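NRPS (Penicillium fellutanum, PDB 6NKI) is a nonribosomal peptide synthetase chain whose modelled part has a Rossmann-type nucleotide-binding fold of the male sterility family and carries bound NADPH dihydro-nicotinamide-adenine-dinucleotide phosphate. Local coordinates at residues K22-T27 / V120-H125; S264-N269 / G370-V375. All blocks are in the same frame, centred on the assembly; numbering follows the deposited sequence.

In the fold
The two contacts lie on opposite sides of the chain's centre, with their own centres about 38 Å apart and no secondary-structure element in common. Contact 1 is the more buried: it joins two neighbouring parallel strands, 22-27 and 122-125, inside the large sheet, and it combines parallel-strand backbone hydrogen bonds with apolar side chains on both faces. Contact 2 is partly buried and smaller. It brings together two loops, 264-269 and 370-375, neither of them helix or strand; no clear hydrogen bond crosses between them, and polar side chains meet backbone carbonyls and Cys372 CB. The pair illustrates how repeated pairing builds a sheet core, whereas individual side chains join peripheral loops.

Contact 1 of 2, residues K22-T27 / V120-H125; sequences KRLFLT and VDAIIH
Phe25 and Ile123 meet in the closely packed middle of this contact, where Ile123 CG2 lies 3.5 Å from Phe25 CB and reaches the phenyl ring at its edge, near the ring plane. The Phe25 ring goes on to meet that of Trp87, while Ile123 packs against helix 136-156. On the other face of the sheet Ile124 serves two partners: its CB is 3.9 Å from Leu26 CD1, and its CD1 is 4.0 Å from Leu24 CD1. Helix 32-43 covers the two leucines. Backbone hydrogen bonds join the two strands edge to edge, among them Ile124 N to Phe25 O at 3.0 Å. These are adjacent parallel strands of a seven-stranded sheet in the order 3-2-1-4-5-6-7, a Rossmann-type fold, and they pair where the chain changes the direction in which it adds strands. Toward the bound NADPH dihydro-nicotinamide-adenine-dinucleotide phosphate, Thr27 CG2 approaches His125 CD2 obliquely at 3.4 Å. The opposite end is looser and polar. Asp121 CG stands anti to its carbonyl carbon (chi1 -75°), beside the backbone N, and OD2 accepts Arg23 N at 3.1 Å on its anti side, with the donor 31° out of the carboxylate plane. Lys22 crosses Asp121 at about a right angle, but its NZ stays 5.1 Å from OD2, not in contact, and the exposed guanidinium of Arg23 leads away from the neighbouring strand.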
loop_
_atom_site.group_PDB
_atom_site.type_symbol
_atom_site.label_atom_id
_atom_site.label_comp_id
_atom_site.label_asym_id
_atom_site.label_seq_id
_atom_site.Cartn_x
_atom_site.Cartn_y
_atom_site.Cartn_z
ATOM N N LYS A 22 -6.919 20.494 16.589
ATOM C CA LYS A 22 -5.503 20.537 16.230
ATOM C C LYS A 22 -5.242 21.625 15.198
ATOM O O LYS A 22 -5.925 21.696 14.175
ATOM C CB LYS A 22 -5.034 19.194 15.677
ATOM C CG LYS A 22 -4.976 18.054 16.669
ATOM C CD LYS A 22 -3.755 18.174 17.563
ATOM C CE LYS A 22 -3.530 16.902 18.360
ATOM N NZ LYS A 22 -2.281 16.989 19.154
ATOM N N ARG A 23 -4.230 22.441 15.479
ATOM C CA ARG A 23 -3.803 23.500 14.539
ATOM C C ARG A 23 -2.338 23.224 14.206
ATOM O O ARG A 23 -1.540 23.091 15.153
ATOM C CB ARG A 23 -3.976 24.874 15.186
ATOM C CG ARG A 23 -5.423 25.331 15.299
ATOM C CD ARG A 23 -5.617 26.466 16.286
ATOM N NE ARG A 23 -6.766 27.270 15.901
ATOM C CZ ARG A 23 -7.971 27.180 16.446
ATOM N NH1 ARG A 23 -8.190 26.320 17.427
ATOM N NH2 ARG A 23 -8.951 27.953 16.016
ATOM N N LEU A 24 -2.008 23.116 12.919
ATOM C CA LEU A 24 -0.595 22.873 12.535
ATOM C C LEU A 24 -0.218 23.717 11.320
ATOM O O LEU A 24 -1.108 24.213 10.618
ATOM C CB LEU A 24 -0.273 21.384 12.374
ATOM C CG LEU A 24 -1.038 20.630 11.294
ATOM C CD1 LEU A 24 -0.423 20.892 9.935
ATOM C CD2 LEU A 24 -1.036 19.146 11.601
ATOM N N PHE A 25 1.085 23.862 11.134
ATOM C CA PHE A 25 1.705 24.742 10.149
ATOM C C PHE A 25 2.507 23.928 9.149
ATOM O O PHE A 25 3.263 23.022 9.517
ATOM C CB PHE A 25 2.613 25.830 10.823
ATOM C CG PHE A 25 3.519 26.554 9.857
ATOM C CD1 PHE A 25 3.008 27.483 8.948
ATOM C CD2 PHE A 25 4.886 26.304 9.859
ATOM C CE1 PHE A 25 3.846 28.135 8.049
ATOM C CE2 PHE A 25 5.736 26.961 8.975
ATOM C CZ PHE A 25 5.216 27.875 8.072
ATOM N N LEU A 26 2.356 24.285 7.881
ATOM C CA LEU A 26 2.865 23.482 6.785
ATOM C C LEU A 26 3.542 24.372 5.761
ATOM O O LEU A 26 2.957 25.360 5.317
ATOM C CB LEU A 26 1.719 22.714 6.104
ATOM C CG LEU A 26 2.026 21.809 4.915
ATOM C CD1 LEU A 26 2.863 20.629 5.384
ATOM C CD2 LEU A 26 0.713 21.345 4.250
ATOM N N THR A 27 4.744 23.990 5.354
ATOM C CA THR A 27 5.375 24.540 4.164
ATOM C C THR A 27 5.416 23.482 3.063
ATOM O O THR A 27 5.389 22.277 3.339
ATOM C CB THR A 27 6.787 25.052 4.481
ATOM O OG1 THR A 27 7.394 25.543 3.278
ATOM C CG2 THR A 27 7.641 23.961 5.107
ATOM N N VAL A 120 -0.142 26.822 17.950
ATOM C CA VAL A 120 0.270 25.894 16.898
ATOM C C VAL A 120 0.625 24.562 17.543
ATOM O O VAL A 120 1.500 24.502 18.415
ATOM C CB VAL A 120 1.454 26.436 16.080
ATOM C CG1 VAL A 120 1.940 25.384 15.103
ATOM C CG2 VAL A 120 1.049 27.694 15.339
ATOM N N ASP A 121 -0.042 23.492 17.094
ATOM C CA ASP A 121 0.112 22.183 17.712
ATOM C C ASP A 121 1.210 21.335 17.073
ATOM O O ASP A 121 1.742 20.438 17.740
ATOM C CB ASP A 121 -1.225 21.421 17.678
ATOM C CG ASP A 121 -2.236 21.937 18.712
ATOM O OD1 ASP A 121 -1.821 22.368 19.813
ATOM O OD2 ASP A 121 -3.454 21.901 18.416
ATOM N N ALA A 122 1.566 21.589 15.815
ATOM C CA ALA A 122 2.567 20.762 15.134
ATOM C C ALA A 122 2.968 21.422 13.830
ATOM O O ALA A 122 2.198 22.182 13.237
ATOM C CB ALA A 122 2.054 19.345 14.851
ATOM N N ILE A 123 4.184 21.153 13.394
ATOM C CA ILE A 123 4.582 21.670 12.097
ATOM C C ILE A 123 5.276 20.577 11.312
ATOM O O ILE A 123 5.969 19.719 11.868
ATOM C CB ILE A 123 5.479 22.922 12.191
ATOM C CG1 ILE A 123 6.785 22.608 12.889
ATOM C CG2 ILE A 123 4.783 24.065 12.939
ATOM C CD1 ILE A 123 7.647 23.821 13.008
ATOM N N ILE A 124 5.051 20.601 10.006
ATOM C CA ILE A 124 5.727 19.716 9.068
ATOM C C ILE A 124 6.528 20.594 8.123
ATOM O O ILE A 124 5.955 21.408 7.384
ATOM C CB ILE A 124 4.737 18.840 8.283
ATOM C CG1 ILE A 124 3.978 17.895 9.214
ATOM C CG2 ILE A 124 5.481 18.052 7.255
ATOM C CD1 ILE A 124 2.672 18.446 9.733
ATOM N N HIS A 125 7.834 20.442 8.145
ATOM C CA HIS A 125 8.677 21.215 7.250
ATOM C C HIS A 125 8.942 20.354 6.019
ATOM O O HIS A 125 9.861 19.532 6.002
ATOM C CB HIS A 125 9.946 21.695 7.959
ATOM C CG HIS A 125 10.820 22.547 7.101
ATOM N ND1 HIS A 125 11.959 22.069 6.496
ATOM C CD2 HIS A 125 10.686 23.827 6.687
ATOM C CE1 HIS A 125 12.521 23.031 5.785
ATOM N NE2 HIS A 125 11.768 24.111 5.886
#

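Contact 2 of 2, residues S264-N269 / G370-V375; sequences SDESDN and GGCLGV
Glu266 reaches across from one loop to meet Cys372 and Leu373 in the other. Its CB already points at segment 370-375. CG lies between the backbone N and the carbonyl carbon (chi1 61°), and CG is 4.1 Å from Cys372 CB. Beyond CG the chain is extended (chi2 167°), which carries CD forward to 3.2 Å from that same Cys372 CB. At the tip both carboxylate oxygens lie near Leu373 O, OE1 the closer at 2.5 Å. Within its own loop OE1 also accepts a nearly straight hydrogen bond from Asn269 ND2, 3.1 Å away with an angle of 167° at the hydrogen. That bond uses the anti lone pair of OE1 and lies in the amide plane of Asn269, which would help to fix the rotation of the Asn269 amide. OE2 lies near Leu373 N as well, at an angle too poor for a hydrogen bond. Asn269 makes a second crossing of its own, its CB resting 3.2 Å from Val375 O, and just beyond it the backbones of Val375 and Trp270 are hydrogen-bonded. Met319, at the start of helix 319-330, packs on both Glu266 and Leu373. The backbone bond from Asn269 N to Glu266 O, 2.9 Å long, closes a type I beta turn in the loop leading from strand 261-263 to strand 270-275, which belong to different sheets, with the side chains of the turn's first and fourth residues bonded to each other.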
loop_
_atom_site.group_PDB
_atom_site.type_symbol
_atom_site.label_atom_id
_atom_site.label_comp_id
_atom_site.label_asym_id
_atom_site.label_seq_id
_atom_site.Cartn_x
_atom_site.Cartn_y
_atom_site.Cartn_z
ATOM N N SER A 264 19.518 -0.499 -20.111
ATOM C CA SER A 264 19.207 -1.829 -19.600
ATOM C C SER A 264 20.370 -2.472 -18.855
ATOM O O SER A 264 20.273 -3.650 -18.481
ATOM C CB SER A 264 18.775 -2.749 -20.746
ATOM O OG SER A 264 18.569 -4.069 -20.270
ATOM N N ASP A 265 21.464 -1.745 -18.631
ATOM C CA ASP A 265 22.639 -2.350 -18.014
ATOM C C ASP A 265 22.587 -2.335 -16.498
ATOM O O ASP A 265 23.544 -2.775 -15.855
ATOM C CB ASP A 265 23.914 -1.655 -18.500
ATOM C CG ASP A 265 24.215 -1.952 -19.958
ATOM O OD1 ASP A 265 23.764 -3.017 -20.442
ATOM O OD2 ASP A 265 24.906 -1.136 -20.608
ATOM N N GLU A 266 21.494 -1.873 -15.911
ATOM C CA GLU A 266 21.349 -1.818 -14.466
ATOM C C GLU A 266 20.074 -2.503 -14.003
ATOM O O GLU A 266 19.466 -2.075 -13.021
ATOM C CB GLU A 266 21.343 -0.377 -13.985
ATOM C CG GLU A 266 20.194 0.408 -14.576
ATOM C CD GLU A 266 20.004 1.710 -13.867
ATOM O OE1 GLU A 266 20.705 1.903 -12.850
ATOM O OE2 GLU A 266 19.179 2.531 -14.329
ATOM N N SER A 267 19.650 -3.560 -14.706
ATOM C CA SER A 267 18.387 -4.215 -14.369
ATOM C C SER A 267 18.369 -4.741 -12.934
ATOM O O SER A 267 17.305 -4.783 -12.300
ATOM C CB SER A 267 18.103 -5.342 -15.358
ATOM O OG SER A 267 17.673 -4.794 -16.585
ATOM N N ASP A 268 19.523 -5.115 -12.394
ATOM C CA ASP A 268 19.568 -5.634 -11.038
ATOM C C ASP A 268 19.742 -4.532 -9.993
ATOM O O ASP A 268 19.736 -4.830 -8.796
ATOM C CB ASP A 268 20.688 -6.678 -10.926
ATOM C CG ASP A 268 20.456 -7.685 -9.802
ATOM O OD1 ASP A 268 19.470 -7.537 -9.045
ATOM O OD2 ASP A 268 21.246 -8.653 -9.712
ATOM N N ASN A 269 19.877 -3.271 -10.404
ATOM C CA ASN A 269 19.940 -2.192 -9.432
ATOM C C ASN A 269 18.570 -1.912 -8.837
ATOM O O ASN A 269 17.525 -2.291 -9.374
ATOM C CB ASN A 269 20.454 -0.874 -10.028
ATOM C CG ASN A 269 21.948 -0.856 -10.249
ATOM O OD1 ASN A 269 22.702 -1.619 -9.640
ATOM N ND2 ASN A 269 22.396 0.102 -11.040
ATOM N N GLY A 370 25.669 7.523 -14.862
ATOM C CA GLY A 370 25.969 6.672 -15.996
ATOM C C GLY A 370 24.723 6.398 -16.810
ATOM O O GLY A 370 24.549 5.302 -17.351
ATOM N N GLY A 371 23.850 7.400 -16.903
ATOM C CA GLY A 371 22.554 7.208 -17.519
ATOM C C GLY A 371 21.629 6.293 -16.754
ATOM O O GLY A 371 20.620 5.836 -17.300
ATOM N N CYS A 372 21.928 6.036 -15.489
ATOM C CA CYS A 372 21.281 4.977 -14.738
ATOM C C CYS A 372 20.615 5.553 -13.495
ATOM O O CYS A 372 21.290 6.056 -12.589
ATOM C CB CYS A 372 22.301 3.877 -14.418
ATOM S SG CYS A 372 23.767 4.313 -13.475
ATOM N N LEU A 373 19.281 5.533 -13.495
ATOM C CA LEU A 373 18.474 5.752 -12.306
ATOM C C LEU A 373 18.778 4.667 -11.271
ATOM O O LEU A 373 19.433 3.659 -11.563
ATOM C CB LEU A 373 16.986 5.703 -12.648
ATOM C CG LEU A 373 16.487 6.755 -13.631
ATOM C CD1 LEU A 373 15.021 6.530 -13.954
ATOM C CD2 LEU A 373 16.732 8.135 -13.042
ATOM N N GLY A 374 18.305 4.852 -10.052
ATOM C CA GLY A 374 18.455 3.780 -9.094
ATOM C C GLY A 374 19.904 3.477 -8.726
ATOM O O GLY A 374 20.844 4.128 -9.152
ATOM N N VAL A 375 20.060 2.424 -7.920
ATOM C CA VAL A 375 21.208 2.250 -7.035
ATOM C C VAL A 375 21.587 0.776 -6.972
ATOM O O VAL A 375 20.720 -0.107 -6.974
ATOM C CB VAL A 375 20.870 2.791 -5.614
ATOM C CG1 VAL A 375 21.922 2.409 -4.591
ATOM C CG2 VAL A 375 20.707 4.306 -5.638
#